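PDB 6B2W: putative peptidyl-arginine deiminase family protein from Campylobacter jejuni subsp. jejuni serotype O:2, which probably hydrolyses agmatine to N-carbamoylputrescine, as an agmatine deiminase of the polyamine pathway. Local coordinates for residues Gly201-His206 with Arg316-Leu321. The protein carries 1 engineered substitution. Numbering follows the deposited sequence.
Sequences GDDTDH and RQNGSL. With AG2 (agmatine), chain C.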
loop_
_atom_site.group_PDB
_atom_site.type_symbol
_atom_site.label_atom_id
_atom_site.label_comp_id
_atom_site.label_asym_id
_atom_site.label_seq_id
_atom_site.Cartn_x
_atom_site.Cartn_y
_atom_site.Cartn_z
ATOM N N GLY A 201 -10.583 4.895 -12.159
ATOM C CA GLY A 201 -11.318 4.471 -10.971
ATOM C C GLY A 201 -10.549 4.860 -9.721
ATOM O O GLY A 201 -11.126 4.996 -8.646
ATOM N N ASP A 202 -9.238 5.038 -9.867
ATOM C CA ASP A 202 -8.386 5.494 -8.776
ATOM C C ASP A 202 -8.732 6.941 -8.426
ATOM O O ASP A 202 -8.591 7.841 -9.258
ATOM C CB ASP A 202 -6.912 5.378 -9.184
ATOM C CG ASP A 202 -5.959 5.557 -8.024
ATOM O OD1 ASP A 202 -6.199 4.985 -6.937
ATOM O OD2 ASP A 202 -4.947 6.259 -8.213
ATOM N N ASP A 203 -9.185 7.153 -7.195
ATOM C CA ASP A 203 -9.584 8.481 -6.723
ATOM C C ASP A 203 -8.550 9.081 -5.767
ATOM O O ASP A 203 -8.863 9.971 -4.973
ATOM C CB ASP A 203 -10.952 8.405 -6.040
ATOM C CG ASP A 203 -10.962 7.472 -4.840
ATOM O OD1 ASP A 203 -9.952 7.391 -4.113
ATOM O OD2 ASP A 203 -11.995 6.818 -4.627
ATOM N N THR A 204 -7.317 8.595 -5.857
ATOM C CA THR A 204 -6.267 8.955 -4.912
ATOM C C THR A 204 -5.209 9.852 -5.563
ATOM O O THR A 204 -4.207 10.189 -4.934
ATOM C CB THR A 204 -5.606 7.677 -4.351
ATOM O OG1 THR A 204 -4.950 7.960 -3.111
ATOM C CG2 THR A 204 -4.607 7.121 -5.324
ATOM N N ASP A 205 -5.445 10.226 -6.821
ATOM C CA ASP A 205 -4.533 11.071 -7.598
ATOM C C ASP A 205 -3.247 10.347 -8.015
ATOM O O ASP A 205 -2.166 10.928 -7.972
ATOM C CB ASP A 205 -4.214 12.378 -6.852
ATOM C CG ASP A 205 -5.467 13.120 -6.419
ATOM O OD1 ASP A 205 -6.237 13.549 -7.307
ATOM O OD2 ASP A 205 -5.688 13.270 -5.193
ATOM N N HIS A 206 -3.384 9.081 -8.419
ATOM C CA HIS A 206 -2.333 8.323 -9.128
ATOM C C HIS A 206 -1.278 7.689 -8.211
ATOM O O HIS A 206 -0.081 7.748 -8.501
ATOM C CB HIS A 206 -1.623 9.193 -10.179
ATOM C CG HIS A 206 -2.529 9.776 -11.220
ATOM N ND1 HIS A 206 -3.906 9.759 -11.130
ATOM C CD2 HIS A 206 -2.238 10.420 -12.375
ATOM C CE1 HIS A 206 -4.422 10.354 -12.189
ATOM N NE2 HIS A 206 -3.430 10.767 -12.959
ATOM N N ARG A 316 -14.743 -1.549 -5.638
ATOM C CA ARG A 316 -15.944 -0.703 -5.589
ATOM C C ARG A 316 -15.700 0.594 -4.815
ATOM O O ARG A 316 -16.345 1.612 -5.076
ATOM C CB ARG A 316 -17.126 -1.461 -4.989
ATOM C CG ARG A 316 -17.617 -2.602 -5.864
ATOM C CD ARG A 316 -18.787 -3.329 -5.224
ATOM N NE ARG A 316 -18.985 -4.667 -5.781
ATOM C CZ ARG A 316 -19.841 -5.569 -5.301
ATOM N NH1 ARG A 316 -20.598 -5.288 -4.244
ATOM N NH2 ARG A 316 -19.944 -6.761 -5.881
ATOM N N GLN A 317 -14.768 0.548 -3.866
ATOM C CA GLN A 317 -14.328 1.743 -3.158
ATOM C C GLN A 317 -12.908 2.149 -3.580
ATOM O O GLN A 317 -12.188 2.791 -2.819
ATOM C CB GLN A 317 -14.433 1.520 -1.647
ATOM C CG GLN A 317 -15.866 1.403 -1.141
ATOM C CD GLN A 317 -16.667 2.687 -1.302
ATOM O OE1 GLN A 317 -16.110 3.785 -1.328
ATOM N NE2 GLN A 317 -17.986 2.551 -1.411
ATOM N N ASN A 318 -12.527 1.757 -4.798
ATOM C CA ASN A 318 -11.350 2.281 -5.515
ATOM C C ASN A 318 -9.952 1.941 -4.970
ATOM O O ASN A 318 -8.973 2.619 -5.292
ATOM C CB ASN A 318 -11.504 3.793 -5.709
ATOM C CG ASN A 318 -12.825 4.155 -6.358
ATOM O OD1 ASN A 318 -13.240 3.525 -7.330
ATOM N ND2 ASN A 318 -13.498 5.163 -5.824
ATOM N N GLY A 319 -9.859 0.878 -4.178
ATOM C CA GLY A 319 -8.565 0.347 -3.738
ATOM C C GLY A 319 -8.509 -1.156 -3.938
ATOM O O GLY A 319 -9.472 -1.758 -4.403
ATOM N N SER A 320 -7.373 -1.760 -3.608
ATOM C CA SER A 320 -7.226 -3.210 -3.673
ATOM C C SER A 320 -6.479 -3.728 -2.437
ATOM O O SER A 320 -6.511 -3.088 -1.385
ATOM C CB SER A 320 -6.542 -3.608 -4.980
ATOM O OG SER A 320 -6.664 -4.996 -5.224
ATOM N N LEU A 321 -5.812 -4.875 -2.554
ATOM C CA LEU A 321 -5.272 -5.577 -1.382
ATOM C C LEU A 321 -4.220 -4.779 -0.629
ATOM O O LEU A 321 -4.305 -4.645 0.592
ATOM C CB LEU A 321 -4.690 -6.939 -1.778
ATOM C CG LEU A 321 -5.662 -7.974 -2.359
ATOM C CD1 LEU A 321 -4.919 -9.267 -2.655
ATOM C CD2 LEU A 321 -6.830 -8.243 -1.425
HETATM N N AG2 C . -12.846 5.760 -0.701
HETATM C CA AG2 C . -11.888 5.968 -1.792
HETATM C CB AG2 C . -10.465 5.619 -1.350
HETATM C CG AG2 C . -9.765 4.748 -2.400
HETATM C CD AG2 C . -8.566 4.040 -1.772
HETATM N NE AG2 C . -7.309 4.497 -2.382
HETATM C CZ AG2 C . -6.105 4.019 -2.049
HETATM N NH1 AG2 C . -5.010 4.478 -2.645
HETATM N NH2 AG2 C . -5.971 3.091 -1.100
#
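Asn-318 reaches across to Asp-203, and the one hydrogen bond between 201-206 and 316-321 runs from its ND2 to Asp-203 OD2; the modelled separation of 2.5 Å is unusually short and its exact length doubtful. The bond is bent, with an angle of 141° at the hydrogen, and ND2 comes to the anti side of the carboxylate, lifted out of its plane. The amide and carboxylate planes stand almost perpendicular, 87° apart, as the two side chains cross. Asn-318 carries CG anti to its carbonyl carbon (chi1 -53°), which swings the amide over to Gly-201 and Asp-203 together.

The other end of that amide meets a second acceptor: Asn-318 OD1 lies 2.9 Å from Gly-201 O, a close approach with no hydrogen bond in it. OD1 takes its bond elsewhere, from Arg-264 NH2, and the arginine's positive charge probably eases the crowding of the two oxygens.

Both loops, one ahead of strand 212-216 and the other ahead of strand 326-329, line the agmatine pocket of this Porphyromonas-type peptidyl-arginine deiminase, a member of the guanidine-modifying superfamily with its pentein α/β-propeller fold, whose loops surround a central substrate site. The ligand's aliphatic chain passes between Asp-203 and the backbone of 317-318 in close oxygen-to-methylene contacts: Asp-203 OD1 sits 3.2 Å from agmatine CG, and Gln-317 O approaches the same CG to 3.1 Å. At the guanidinium end, Thr-204 OG1 stands 3.5 Å from agmatine NH1, a proximity only.

Within 201-206, a weak hydrogen bond from His-206 N to Asp-202 OD2 spans pocket residues Asp-203 and Thr-204.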